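Local coordinates for mutual gliding-motility protein MglA (Myxococcus xanthus, PDB 6IZW), which is a small Ras-like P-loop protein of the ADP-ribosylation factor family, named for its part in gliding motility and bound here to the gliding motility protein MglB, at residues Y136-N141 with R161-Y166; F57-L62 with H75-P80. All coordinates share one frame; numbering follows the deposited sequence.

Contact 1. Residues Y136-N141 with R161-Y166; sequences YVIQYN and RNIPEY. With GSP (5'-guanosine-diphosphate-monothiophosphate), chain D.
The carboxylate oxygen OE1 of E165 is gripped by two groups: the hydroxyl OH of Y140 donates to it at 2.6 Å, and N159 donates from just before the segment. The phenol reaches OE1 on its anti side, 32° out of the carboxylate plane, with the ring and carboxylate planes steeply inclined, 76° apart. R155 forms a salt bridge to OE2, which probably favours the charged form of E165. With its CG beside the backbone N (chi1 -52°), Y140 carries its ring toward E165, and Y140 CE2 lies 3.8 Å from E165 CB.

Three backbone bonds establish a parallel pairing. I138 N donates to P164 O at 3.0 Å; I138 O accepts from Y166 N at 2.9 Å; and Y140 N closes on Y166 O at 2.7 Å. Farther back, where the pairing fades into loop, I163 CG2 makes a CH-pi contact over one face of the Y136 ring, 4.1 Å from its centroid and offset toward the rim, while I163 CG1 packs on Y136 CD2 at 3.7 Å. At the other end N141 ND2 donates to N7 of GSP at 3.0 Å, tying the strand terminus to GSP.

The two segments belong to a beta-alpha-beta unit, with helix 151-158 connecting the strands in sequence and packing on I138 and Y140. Helix 176-192 touches V137 and Y166 on the other sheet face, and strand 98-104 pairs in parallel with strand 136-141.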
ATOM      1  N   TYR A 136      -7.066   5.907 -19.102  1.00 30.21           N
ATOM      2  CA  TYR A 136      -5.793   5.247 -19.318  1.00 29.36           C
ATOM      3  C   TYR A 136      -4.962   6.121 -20.252  1.00 29.76           C
ATOM      4  O   TYR A 136      -5.457   6.523 -21.305  1.00 26.15           O
ATOM      5  CB  TYR A 136      -6.064   3.868 -19.929  1.00 36.83           C
ATOM      6  CG  TYR A 136      -4.863   3.151 -20.453  1.00 32.78           C
ATOM      7  CD1 TYR A 136      -3.678   3.198 -19.756  1.00 32.40           C
ATOM      8  CD2 TYR A 136      -4.918   2.412 -21.635  1.00 38.00           C
ATOM      9  CE1 TYR A 136      -2.583   2.551 -20.200  1.00 36.66           C
ATOM     10  CE2 TYR A 136      -3.807   1.754 -22.110  1.00 34.54           C
ATOM     11  CZ  TYR A 136      -2.639   1.826 -21.365  1.00 36.95           C
ATOM     12  OH  TYR A 136      -1.484   1.200 -21.746  1.00 38.15           O
ATOM     13  N   VAL A 137      -3.720   6.437 -19.873  1.00 26.07           N
ATOM     14  CA  VAL A 137      -2.797   7.081 -20.803  1.00 28.51           C
ATOM     15  C   VAL A 137      -1.463   6.354 -20.737  1.00 28.10           C
ATOM     16  O   VAL A 137      -1.141   5.695 -19.746  1.00 26.73           O
ATOM     17  CB  VAL A 137      -2.617   8.603 -20.541  1.00 33.59           C
ATOM     18  CG1 VAL A 137      -4.000   9.321 -20.491  1.00 25.42           C
ATOM     19  CG2 VAL A 137      -1.854   8.856 -19.295  1.00 27.23           C
ATOM     20  N   ILE A 138      -0.696   6.430 -21.827  1.00 25.97           N
ATOM     21  CA  ILE A 138       0.632   5.841 -21.844  1.00 23.70           C
ATOM     22  C   ILE A 138       1.693   6.926 -22.008  1.00 29.88           C
ATOM     23  O   ILE A 138       1.530   7.877 -22.787  1.00 25.88           O
ATOM     24  CB  ILE A 138       0.778   4.741 -22.914  1.00 26.62           C
ATOM     25  CG1 ILE A 138       2.221   4.240 -22.921  1.00 30.02           C
ATOM     26  CG2 ILE A 138       0.455   5.231 -24.270  1.00 30.52           C
ATOM     27  CD1 ILE A 138       2.382   2.793 -23.402  1.00 35.01           C
ATOM     28  N   GLN A 139       2.791   6.764 -21.258  1.00 26.90           N
ATOM     29  CA  GLN A 139       3.954   7.641 -21.294  1.00 23.87           C
ATOM     30  C   GLN A 139       5.141   6.880 -21.898  1.00 25.41           C
ATOM     31  O   GLN A 139       5.550   5.846 -21.359  1.00 25.07           O
ATOM     32  CB  GLN A 139       4.284   8.128 -19.876  1.00 18.72           C
ATOM     33  CG  GLN A 139       5.525   9.069 -19.804  1.00 23.06           C
ATOM     34  CD  GLN A 139       5.826   9.549 -18.397  1.00 23.74           C
ATOM     35  OE1 GLN A 139       6.734   9.025 -17.746  1.00 24.43           O
ATOM     36  NE2 GLN A 139       5.074  10.558 -17.914  1.00 19.49           N
ATOM     37  N   TYR A 140       5.700   7.382 -23.004  1.00 23.17           N
ATOM     38  CA  TYR A 140       6.987   6.869 -23.512  1.00 22.74           C
ATOM     39  C   TYR A 140       8.085   7.679 -22.845  1.00 21.66           C
ATOM     40  O   TYR A 140       8.397   8.794 -23.274  1.00 24.53           O
ATOM     41  CB  TYR A 140       7.110   6.978 -25.032  1.00 26.25           C
ATOM     42  CG  TYR A 140       5.962   6.386 -25.794  1.00 26.12           C
ATOM     43  CD1 TYR A 140       5.352   5.219 -25.360  1.00 28.62           C
ATOM     44  CD2 TYR A 140       5.462   7.014 -26.935  1.00 27.42           C
ATOM     45  CE1 TYR A 140       4.269   4.677 -26.048  1.00 31.20           C
ATOM     46  CE2 TYR A 140       4.380   6.483 -27.634  1.00 30.56           C
ATOM     47  CZ  TYR A 140       3.792   5.308 -27.181  1.00 33.81           C
ATOM     48  OH  TYR A 140       2.729   4.747 -27.865  1.00 35.82           O
ATOM     49  N   ASN A 141       8.640   7.145 -21.770  1.00 23.09           N
ATOM     50  CA  ASN A 141       9.653   7.827 -20.990  1.00 21.75           C
ATOM     51  C   ASN A 141      11.058   7.477 -21.516  1.00 24.03           C
ATOM     52  O   ASN A 141      11.238   6.537 -22.286  1.00 21.28           O
ATOM     53  CB  ASN A 141       9.496   7.461 -19.512  1.00 21.73           C
ATOM     54  CG  ASN A 141      10.286   8.392 -18.595  1.00 26.27           C
ATOM     55  OD1 ASN A 141      10.398   9.586 -18.878  1.00 24.65           O
ATOM     56  ND2 ASN A 141      10.885   7.839 -17.523  1.00 21.56           N
ATOM     57  N   ARG A 161      -5.252   1.001 -29.437  1.00 53.66           N
ATOM     58  CA  ARG A 161      -6.511   1.720 -29.428  1.00 52.34           C
ATOM     59  C   ARG A 161      -6.321   3.221 -29.597  1.00 53.98           C
ATOM     60  O   ARG A 161      -7.256   3.987 -29.323  1.00 54.95           O
ATOM     61  CB  ARG A 161      -7.261   1.432 -28.127  1.00 60.22           C
ATOM     62  N   ASN A 162      -5.138   3.649 -30.053  1.00 54.58           N
ATOM     63  CA  ASN A 162      -4.714   5.055 -30.041  1.00 57.09           C
ATOM     64  C   ASN A 162      -5.152   5.749 -28.755  1.00 48.53           C
ATOM     65  O   ASN A 162      -5.867   6.750 -28.753  1.00 54.93           O
ATOM     66  CB  ASN A 162      -5.203   5.788 -31.291  1.00 62.96           C
ATOM     67  CG  ASN A 162      -4.124   5.851 -32.375  1.00 73.92           C
ATOM     68  OD1 ASN A 162      -4.375   5.522 -33.530  1.00 80.32           O
ATOM     69  ND2 ASN A 162      -2.888   6.236 -31.977  1.00 66.35           N
ATOM     70  N   ILE A 163      -4.756   5.138 -27.653  1.00 44.33           N
ATOM     71  CA  ILE A 163      -4.812   5.728 -26.314  1.00 39.54           C
ATOM     72  C   ILE A 163      -3.909   6.959 -26.287  1.00 37.59           C
ATOM     73  O   ILE A 163      -2.884   6.979 -26.996  1.00 31.06           O
ATOM     74  CB  ILE A 163      -4.366   4.659 -25.293  1.00 41.89           C
ATOM     75  CG1 ILE A 163      -5.463   3.597 -25.134  1.00 44.57           C
ATOM     76  CG2 ILE A 163      -3.886   5.219 -23.941  1.00 39.15           C
ATOM     77  CD1 ILE A 163      -6.855   4.166 -24.846  1.00 42.81           C
ATOM     78  N   PRO A 164      -4.244   8.020 -25.548  1.00 37.35           N
ATOM     79  CA  PRO A 164      -3.343   9.184 -25.502  1.00 32.71           C
ATOM     80  C   PRO A 164      -1.942   8.776 -25.062  1.00 33.91           C
ATOM     81  O   PRO A 164      -1.762   8.006 -24.105  1.00 30.30           O
ATOM     82  CB  PRO A 164      -4.010  10.118 -24.484  1.00 32.60           C
ATOM     83  CG  PRO A 164      -5.493   9.739 -24.546  1.00 28.97           C
ATOM     84  CD  PRO A 164      -5.466   8.231 -24.735  1.00 35.16           C
ATOM     85  N   GLU A 165      -0.947   9.272 -25.795  1.00 27.39           N
ATOM     86  CA  GLU A 165       0.443   8.886 -25.605  1.00 34.51           C
ATOM     87  C   GLU A 165       1.280  10.143 -25.444  1.00 31.53           C
ATOM     88  O   GLU A 165       1.132  11.096 -26.211  1.00 31.90           O
ATOM     89  CB  GLU A 165       0.977   8.024 -26.771  1.00 30.72           C
ATOM     90  CG  GLU A 165       0.347   8.353 -28.110  1.00 43.59           C
ATOM     91  CD  GLU A 165       1.000   7.646 -29.289  1.00 44.27           C
ATOM     92  OE1 GLU A 165       1.283   6.429 -29.199  1.00 38.82           O
ATOM     93  OE2 GLU A 165       1.221   8.322 -30.320  1.00 50.61           O
ATOM     94  N   TYR A 166       2.157  10.138 -24.445  1.00 31.10           N
ATOM     95  CA  TYR A 166       2.967  11.295 -24.100  1.00 27.41           C
ATOM     96  C   TYR A 166       4.438  10.894 -24.031  1.00 29.66           C
ATOM     97  O   TYR A 166       4.798   9.876 -23.424  1.00 28.96           O
ATOM     98  CB  TYR A 166       2.484  11.895 -22.774  1.00 25.13           C
ATOM     99  CG  TYR A 166       1.098  12.456 -22.911  1.00 28.92           C
ATOM    100  CD1 TYR A 166      -0.018  11.648 -22.705  1.00 31.28           C
ATOM    101  CD2 TYR A 166       0.891  13.772 -23.319  1.00 30.16           C
ATOM    102  CE1 TYR A 166      -1.300  12.143 -22.869  1.00 32.68           C
ATOM    103  CE2 TYR A 166      -0.388  14.267 -23.482  1.00 35.54           C
ATOM    104  CZ  TYR A 166      -1.479  13.444 -23.254  1.00 34.50           C
ATOM    105  OH  TYR A 166      -2.762  13.914 -23.409  1.00 42.39           O
TER
HETATM  106  PG  GSP D 301      10.981   0.608  -9.891  1.00 27.24           P
HETATM  107  O3B GSP D 301      11.481   1.765 -10.906  1.00 28.43           O
HETATM  108  S1G GSP D 301      12.313  -0.516  -9.719  1.00 29.32           S
HETATM  109  O2G GSP D 301       9.838  -0.097 -10.560  1.00 24.71           O
HETATM  110  O3G GSP D 301      10.533   1.183  -8.546  1.00 24.71           O
HETATM  111  PB  GSP D 301      10.795   3.146 -11.366  1.00 19.36           P
HETATM  112  O1B GSP D 301      10.150   3.875 -10.255  1.00 20.73           O
HETATM  113  O2B GSP D 301       9.932   3.084 -12.551  1.00 18.51           O
HETATM  114  PA  GSP D 301      12.762   5.165 -11.238  1.00 23.22           P
HETATM  115  O1A GSP D 301      11.716   6.199 -11.229  1.00 24.63           O
HETATM  116  O2A GSP D 301      13.275   4.861  -9.873  1.00 23.36           O
HETATM  117  O3A GSP D 301      12.140   3.833 -11.906  1.00 23.69           O
HETATM  118  O5' GSP D 301      13.946   5.493 -12.269  1.00 24.05           O
HETATM  119  C5' GSP D 301      14.931   4.503 -12.522  1.00 28.16           C
HETATM  120  C4' GSP D 301      16.237   5.112 -13.010  1.00 29.40           C
HETATM  121  O4' GSP D 301      16.040   5.609 -14.317  1.00 31.69           O
HETATM  122  C3' GSP D 301      16.670   6.305 -12.158  1.00 35.77           C
HETATM  123  O3' GSP D 301      18.084   6.323 -12.154  1.00 33.87           O
HETATM  124  C2' GSP D 301      16.143   7.497 -12.931  1.00 30.28           C
HETATM  125  O2' GSP D 301      16.883   8.684 -12.711  1.00 31.97           O
HETATM  126  C1' GSP D 301      16.317   7.003 -14.359  1.00 27.72           C
HETATM  127  N9  GSP D 301      15.373   7.666 -15.271  1.00 23.70           N
HETATM  128  C8  GSP D 301      14.021   7.818 -15.071  1.00 19.80           C
HETATM  129  N7  GSP D 301      13.523   8.468 -16.149  1.00 24.74           N
HETATM  130  C5  GSP D 301      14.534   8.728 -17.026  1.00 22.10           C
HETATM  131  C6  GSP D 301      14.569   9.372 -18.250  1.00 20.72           C
HETATM  132  O6  GSP D 301      13.542   9.819 -18.732  1.00 26.17           O
HETATM  133  N1  GSP D 301      15.748   9.523 -18.934  1.00 25.40           N
HETATM  134  C2  GSP D 301      16.908   9.012 -18.383  1.00 25.48           C
HETATM  135  N2  GSP D 301      18.049   9.152 -19.054  1.00 24.16           N
HETATM  136  N3  GSP D 301      16.881   8.383 -17.151  1.00 21.66           N
HETATM  137  C4  GSP D 301      15.711   8.238 -16.481  1.00 23.98           C

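Contact 2. Residues F57-L62 with H75-P80; sequences FDFLPL and HLYTVP
This contact is the paired body of a beta hairpin, strand 54-67 against strand 70-78, whose short segments run antiparallel at 162°. L60 and L76 form a hydrogen-bonded pair: L60 N donates to L76 O at 2.8 Å, and L76 N returns to L60 O at 2.9 Å. The D58 and T78 pair is looser, with T78 N to D58 O at 3.2 Å and a weak reverse bond.

The side chains of this pair add a bond of their own: T78 OG1 donates to D58 OD2 at 2.5 Å, meeting its anti side out of the carboxylate plane. T78 OG1 sits between its backbone N and carbonyl carbon (chi1 89°), which turns the hydroxyl to the aspartate. D58 OD2 also accepts from T26 of the probable P-loop and OD1 is hydrogen-bonded to S46, so both oxygens are engaged; the side chain lies about 4 Å from the magnesium ion.

The face bearing F57, F59 and Y77 is an aromatic cluster. F59 CD1 lies over one face of the Y77 ring, 3.5 Å from Y77 CZ, the two planes inclined at 38°. The edge of Y77 turns toward the face of F57 in an offset edge-to-face pair, centroids 5.6 Å apart. On the D58 face, L76 CD1 packs 4.2 Å from L60 CD2.

S57 of the MglB chain hydrogen-bonds Y77 OH and packs on F57 and F59. Such a hairpin, its second strand leading toward the GSP site, is an antiparallel element characteristic of Ras-like P-loop folds.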
ATOM      1  N   PHE A  57       5.011   0.719  -2.604  1.00 31.15           N
ATOM      2  CA  PHE A  57       4.458   1.789  -3.424  1.00 32.64           C
ATOM      3  C   PHE A  57       5.156   3.085  -3.055  1.00 29.05           C
ATOM      4  O   PHE A  57       5.806   3.173  -2.010  1.00 32.43           O
ATOM      5  CB  PHE A  57       2.939   1.937  -3.244  1.00 29.49           C
ATOM      6  CG  PHE A  57       2.518   2.163  -1.822  1.00 33.11           C
ATOM      7  CD1 PHE A  57       2.441   3.460  -1.294  1.00 32.65           C
ATOM      8  CD2 PHE A  57       2.208   1.075  -0.993  1.00 35.91           C
ATOM      9  CE1 PHE A  57       2.037   3.674   0.031  1.00 36.77           C
ATOM     10  CE2 PHE A  57       1.811   1.267   0.322  1.00 34.61           C
ATOM     11  CZ  PHE A  57       1.711   2.576   0.841  1.00 35.66           C
ATOM     12  N   ASP A  58       5.048   4.074  -3.951  1.00 26.43           N
ATOM     13  CA  ASP A  58       5.140   5.494  -3.623  1.00 26.74           C
ATOM     14  C   ASP A  58       3.721   6.039  -3.531  1.00 31.32           C
ATOM     15  O   ASP A  58       2.831   5.602  -4.256  1.00 30.47           O
ATOM     16  CB  ASP A  58       5.875   6.343  -4.676  1.00 30.92           C
ATOM     17  CG  ASP A  58       7.267   5.839  -5.035  1.00 36.25           C
ATOM     18  OD1 ASP A  58       8.187   5.922  -4.188  1.00 39.83           O
ATOM     19  OD2 ASP A  58       7.450   5.408  -6.202  1.00 32.06           O
ATOM     20  N   PHE A  59       3.525   7.040  -2.681  1.00 31.50           N
ATOM     21  CA  PHE A  59       2.222   7.678  -2.556  1.00 29.23           C
ATOM     22  C   PHE A  59       2.386   9.191  -2.453  1.00 31.36           C
ATOM     23  O   PHE A  59       3.164   9.679  -1.627  1.00 31.31           O
ATOM     24  CB  PHE A  59       1.473   7.163  -1.324  1.00 31.62           C
ATOM     25  CG  PHE A  59       0.309   7.991  -0.972  1.00 32.42           C
ATOM     26  CD1 PHE A  59      -0.754   8.109  -1.859  1.00 35.56           C
ATOM     27  CD2 PHE A  59       0.291   8.725   0.199  1.00 34.35           C
ATOM     28  CE1 PHE A  59      -1.855   8.922  -1.555  1.00 37.61           C
ATOM     29  CE2 PHE A  59      -0.803   9.534   0.519  1.00 36.85           C
ATOM     30  CZ  PHE A  59      -1.878   9.636  -0.358  1.00 38.80           C
ATOM     31  N   LEU A  60       1.659   9.929  -3.281  1.00 31.13           N
ATOM     32  CA  LEU A  60       1.681  11.394  -3.214  1.00 35.09           C
ATOM     33  C   LEU A  60       0.267  11.966  -3.342  1.00 37.78           C
ATOM     34  O   LEU A  60      -0.349  11.890  -4.415  1.00 32.46           O
ATOM     35  CB  LEU A  60       2.570  11.990  -4.307  1.00 31.98           C
ATOM     36  CG  LEU A  60       2.505  13.537  -4.407  1.00 39.55           C
ATOM     37  CD1 LEU A  60       3.174  14.206  -3.197  1.00 39.42           C
ATOM     38  CD2 LEU A  60       3.127  14.075  -5.703  1.00 32.33           C
ATOM     39  N   PRO A  61      -0.287  12.530  -2.271  1.00 36.30           N
ATOM     40  CA  PRO A  61      -1.598  13.185  -2.376  1.00 38.38           C
ATOM     41  C   PRO A  61      -1.440  14.600  -2.920  1.00 39.57           C
ATOM     42  O   PRO A  61      -0.629  15.383  -2.426  1.00 39.65           O
ATOM     43  CB  PRO A  61      -2.107  13.192  -0.932  1.00 37.80           C
ATOM     44  CG  PRO A  61      -0.829  13.277  -0.103  1.00 35.00           C
ATOM     45  CD  PRO A  61       0.295  12.645  -0.917  1.00 36.66           C
ATOM     46  N   LEU A  62      -2.260  14.937  -3.913  1.00 35.73           N
ATOM     47  CA  LEU A  62      -2.140  16.181  -4.664  1.00 45.50           C
ATOM     48  C   LEU A  62      -3.516  16.825  -4.820  1.00 44.53           C
ATOM     49  O   LEU A  62      -4.503  16.143  -5.123  1.00 40.09           O
ATOM     50  CB  LEU A  62      -1.519  15.898  -6.049  1.00 41.78           C
ATOM     51  CG  LEU A  62      -0.897  16.987  -6.917  1.00 48.34           C
ATOM     52  CD1 LEU A  62       0.418  17.486  -6.321  1.00 50.81           C
ATOM     53  CD2 LEU A  62      -0.696  16.480  -8.361  1.00 38.85           C
ATOM     54  N   HIS A  75      -4.916  11.071  -5.494  1.00 28.05           N
ATOM     55  CA  HIS A  75      -4.054  10.207  -4.704  1.00 35.41           C
ATOM     56  C   HIS A  75      -3.199   9.466  -5.715  1.00 30.84           C
ATOM     57  O   HIS A  75      -3.711   8.624  -6.457  1.00 28.26           O
ATOM     58  CB  HIS A  75      -4.891   9.266  -3.832  1.00 33.30           C
ATOM     59  CG  HIS A  75      -5.816   9.990  -2.898  1.00 45.77           C
ATOM     60  ND1 HIS A  75      -5.395  10.505  -1.687  1.00 49.29           N
ATOM     61  CD2 HIS A  75      -7.120  10.343  -3.025  1.00 48.15           C
ATOM     62  CE1 HIS A  75      -6.405  11.123  -1.099  1.00 51.65           C
ATOM     63  NE2 HIS A  75      -7.465  11.036  -1.888  1.00 53.82           N
ATOM     64  N   LEU A  76      -1.922   9.842  -5.812  1.00 30.52           N
ATOM     65  CA  LEU A  76      -1.025   9.289  -6.830  1.00 28.11           C
ATOM     66  C   LEU A  76      -0.227   8.137  -6.241  1.00 29.65           C
ATOM     67  O   LEU A  76       0.376   8.279  -5.170  1.00 27.42           O
ATOM     68  CB  LEU A  76      -0.071  10.348  -7.393  1.00 24.45           C
ATOM     69  CG  LEU A  76      -0.652  11.693  -7.921  1.00 29.60           C
ATOM     70  CD1 LEU A  76       0.434  12.562  -8.579  1.00 25.72           C
ATOM     71  CD2 LEU A  76      -1.779  11.461  -8.881  1.00 23.32           C
ATOM     72  N   TYR A  77      -0.205   7.009  -6.950  1.00 25.06           N
ATOM     73  CA  TYR A  77       0.595   5.860  -6.552  1.00 27.16           C
ATOM     74  C   TYR A  77       1.491   5.411  -7.699  1.00 29.19           C
ATOM     75  O   TYR A  77       1.138   5.554  -8.877  1.00 26.31           O
ATOM     76  CB  TYR A  77      -0.299   4.674  -6.139  1.00 28.72           C
ATOM     77  CG  TYR A  77      -1.029   4.842  -4.836  1.00 32.28           C
ATOM     78  CD1 TYR A  77      -2.234   5.543  -4.780  1.00 36.97           C
ATOM     79  CD2 TYR A  77      -0.538   4.278  -3.655  1.00 31.88           C
ATOM     80  CE1 TYR A  77      -2.938   5.696  -3.572  1.00 35.76           C
ATOM     81  CE2 TYR A  77      -1.229   4.430  -2.433  1.00 34.59           C
ATOM     82  CZ  TYR A  77      -2.431   5.136  -2.403  1.00 37.69           C
ATOM     83  OH  TYR A  77      -3.132   5.297  -1.208  1.00 39.24           O
ATOM     84  N   THR A  78       2.651   4.857  -7.347  1.00 24.31           N
ATOM     85  CA  THR A  78       3.410   4.022  -8.258  1.00 22.82           C
ATOM     86  C   THR A  78       3.516   2.618  -7.672  1.00 26.83           C
ATOM     87  O   THR A  78       3.516   2.435  -6.456  1.00 32.34           O
ATOM     88  CB  THR A  78       4.826   4.577  -8.526  1.00 28.15           C
ATOM     89  OG1 THR A  78       5.747   4.072  -7.544  1.00 27.63           O
ATOM     90  CG2 THR A  78       4.812   6.099  -8.487  1.00 25.78           C
ATOM     91  N   VAL A  79       3.608   1.626  -8.544  1.00 24.24           N
ATOM     92  CA  VAL A  79       3.742   0.237  -8.128  1.00 29.29           C
ATOM     93  C   VAL A  79       5.223  -0.131  -8.140  1.00 26.06           C
ATOM     94  O   VAL A  79       6.027   0.579  -8.757  1.00 26.91           O
ATOM     95  CB  VAL A  79       2.939  -0.695  -9.057  1.00 32.51           C
ATOM     96  CG1 VAL A  79       1.481  -0.283  -9.093  1.00 29.41           C
ATOM     97  CG2 VAL A  79       3.552  -0.696 -10.475  1.00 25.81           C
ATOM     98  N   PRO A  80       5.629  -1.219  -7.485  1.00 28.77           N
ATOM     99  CA  PRO A  80       6.954  -1.794  -7.750  1.00 24.91           C
ATOM    100  C   PRO A  80       6.929  -2.554  -9.062  1.00 28.74           C
ATOM    101  O   PRO A  80       6.018  -3.344  -9.322  1.00 29.97           O
ATOM    102  CB  PRO A  80       7.184  -2.730  -6.560  1.00 33.42           C
ATOM    103  CG  PRO A  80       5.809  -3.091  -6.100  1.00 32.79           C
ATOM    104  CD  PRO A  80       4.927  -1.920  -6.395  1.00 29.42           C
TER

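In the fold
Both contacts belong to one mixed sheet, on opposite sides of the chain's centre, with their own centres 19 Å apart and nearest atoms about 10 Å apart. Contact 2 is buried, whereas contact 1 is partly buried, its second segment being partly exposed. They use different strands: contact 1 joins neighbours in a parallel beta-alpha-beta unit, contact 2 the two arms of an antiparallel hairpin. Their chemistry differs accordingly. The acid in contact 1 faces an arginine of the intervening helix, while the one in contact 2 lies near magnesium and residues of the probable P-loop. Contact 1 meets N7 of GSP; only contact 2 touches MglB.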